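Local coordinates for protein transcriptional regulator, AsnC family (Agrobacterium tumefaciens str. C58, PDB 3I4P) that regulates transcription as an Lrp/AsnC-family protein, probably by binding specific DNA sequences through its winged helix-turn-helix domain, and has a ligand-binding domain that can hold calcium, at the interface of chains A and B. Coordinates in Å, arbitrary orientation; residue numbers count along the deposited sequence, not the author numbering. Chains: chain A/B, Transcriptional regulator, AsnC family.

The interface of chains A and B. Residues chain A 83, 87, 95-97, 104; chain B 141.
B:Ile141, from strand 139-143 of one subunit, plugs a small, largely apolar pocket of its neighbour, built from A:Phe95 and A:Arg97 on strand 92-98, A:Tyr104 on strand 104-110 and two serines of helix 76-88. The pocket lies in the Lrp/AsnC ligand-binding domain, and the contact recurs with the chains exchanged across a larger two-fold interface, probably the family's usual dimer. Packing is tightest around the two branches of the isoleucine. B:Ile141 CD1 sits over the centre of the A:Phe95 ring, 3.8 Å from the centroid, in a CH-pi contact. The same methyl, B:Ile141 CD1, meets the edge of A:Tyr104 in the plane of that ring, 3.7 Å from A:Tyr104 CE1, so one aromatic offers a face and the other a rim. With chi1 at -179°, CG of A:Phe95 points away from the backbone N and the phenyl ring presents its face to the isoleucine. The other branch, B:Ile141 CG2, lies 3.6 Å from both A:Phe95 CD2 and A:Ser87 OG, the latter a van der Waals contact. A:Ser87 OG donates a 2.8 Å hydrogen bond to A:Ser83 O, which ties the hydroxyl to its own helix beside the phenyl edge. Contact is looser towards A:Ser83, whose CB stays 4.0 Å from B:Ile141 CG2, and at A:Arg97, which offers CB to CD1 while its guanidinium group reaches away from the isoleucine. At the backbone, B:Ile141 N gives a weak, bent hydrogen bond to A:Phe95 O, 2.9 Å long with 130° at the hydrogen.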
loop_
_atom_site.group_PDB
_atom_site.type_symbol
_atom_site.label_atom_id
_atom_site.label_comp_id
_atom_site.label_asym_id
_atom_site.label_seq_id
_atom_site.Cartn_x
_atom_site.Cartn_y
_atom_site.Cartn_z
ATOM N N SER A 83 -4.728 9.164 -24.913
ATOM C CA SER A 83 -4.621 7.807 -25.386
ATOM C C SER A 83 -4.171 7.726 -26.852
ATOM O O SER A 83 -3.500 6.754 -27.218
ATOM C CB SER A 83 -5.909 7.010 -25.090
ATOM O OG SER A 83 -6.919 7.250 -26.029
ATOM N N SER A 87 -0.609 5.927 -27.740
ATOM C CA SER A 87 -0.760 4.909 -28.795
ATOM C C SER A 87 0.220 5.051 -29.948
ATOM O O SER A 87 0.548 4.055 -30.590
ATOM C CB SER A 87 -2.183 4.888 -29.361
ATOM O OG SER A 87 -3.050 4.298 -28.427
ATOM N N PHE A 95 -1.907 -1.410 -24.413
ATOM C CA PHE A 95 -2.348 -0.199 -23.709
ATOM C C PHE A 95 -3.789 -0.395 -23.300
ATOM O O PHE A 95 -4.671 -0.596 -24.167
ATOM C CB PHE A 95 -2.187 0.982 -24.671
ATOM C CG PHE A 95 -2.579 2.329 -24.123
ATOM C CD1 PHE A 95 -2.609 2.612 -22.766
ATOM C CD2 PHE A 95 -2.832 3.356 -25.005
ATOM C CE1 PHE A 95 -2.923 3.906 -22.305
ATOM C CE2 PHE A 95 -3.174 4.637 -24.546
ATOM C CZ PHE A 95 -3.199 4.910 -23.194
ATOM N N TYR A 96 -4.023 -0.355 -21.988
ATOM C CA TYR A 96 -5.337 -0.621 -21.425
ATOM C C TYR A 96 -5.753 0.445 -20.472
ATOM O O TYR A 96 -4.955 0.921 -19.643
ATOM C CB TYR A 96 -5.376 -1.953 -20.630
ATOM C CG TYR A 96 -5.082 -3.146 -21.469
ATOM C CD1 TYR A 96 -6.093 -3.860 -22.091
ATOM C CD2 TYR A 96 -3.777 -3.535 -21.689
ATOM C CE1 TYR A 96 -5.798 -4.933 -22.875
ATOM C CE2 TYR A 96 -3.476 -4.581 -22.495
ATOM C CZ TYR A 96 -4.476 -5.279 -23.083
ATOM O OH TYR A 96 -4.128 -6.339 -23.884
ATOM N N ARG A 97 -7.033 0.770 -20.558
ATOM C CA ARG A 97 -7.686 1.575 -19.570
ATOM C C ARG A 97 -8.167 0.582 -18.532
ATOM O O ARG A 97 -8.887 -0.347 -18.865
ATOM C CB ARG A 97 -8.834 2.380 -20.186
ATOM C CG ARG A 97 -9.578 3.205 -19.175
ATOM C CD ARG A 97 -10.387 4.344 -19.833
ATOM N NE ARG A 97 -11.361 3.779 -20.761
ATOM C CZ ARG A 97 -12.551 3.304 -20.419
ATOM N NH1 ARG A 97 -12.957 3.336 -19.152
ATOM N NH2 ARG A 97 -13.348 2.799 -21.357
ATOM N N TYR A 104 -4.361 3.400 -16.083
ATOM C CA TYR A 104 -3.913 2.790 -17.318
ATOM C C TYR A 104 -2.751 1.831 -17.077
ATOM O O TYR A 104 -1.941 2.022 -16.168
ATOM C CB TYR A 104 -3.522 3.853 -18.345
ATOM C CG TYR A 104 -4.667 4.798 -18.766
ATOM C CD1 TYR A 104 -5.369 4.589 -19.959
ATOM C CD2 TYR A 104 -5.029 5.889 -17.991
ATOM C CE1 TYR A 104 -6.387 5.436 -20.362
ATOM C CE2 TYR A 104 -6.049 6.747 -18.385
ATOM C CZ TYR A 104 -6.723 6.521 -19.580
ATOM O OH TYR A 104 -7.744 7.369 -19.989
ATOM N N ILE B 141 -7.181 -0.162 -25.528
ATOM C CA ILE B 141 -6.956 1.008 -26.395
ATOM C C ILE B 141 -6.025 0.664 -27.540
ATOM O O ILE B 141 -6.306 1.002 -28.670
ATOM C CB ILE B 141 -6.368 2.216 -25.636
ATOM C CG1 ILE B 141 -7.342 2.684 -24.546
ATOM C CG2 ILE B 141 -6.075 3.366 -26.648
ATOM C CD1 ILE B 141 -6.699 3.440 -23.427
#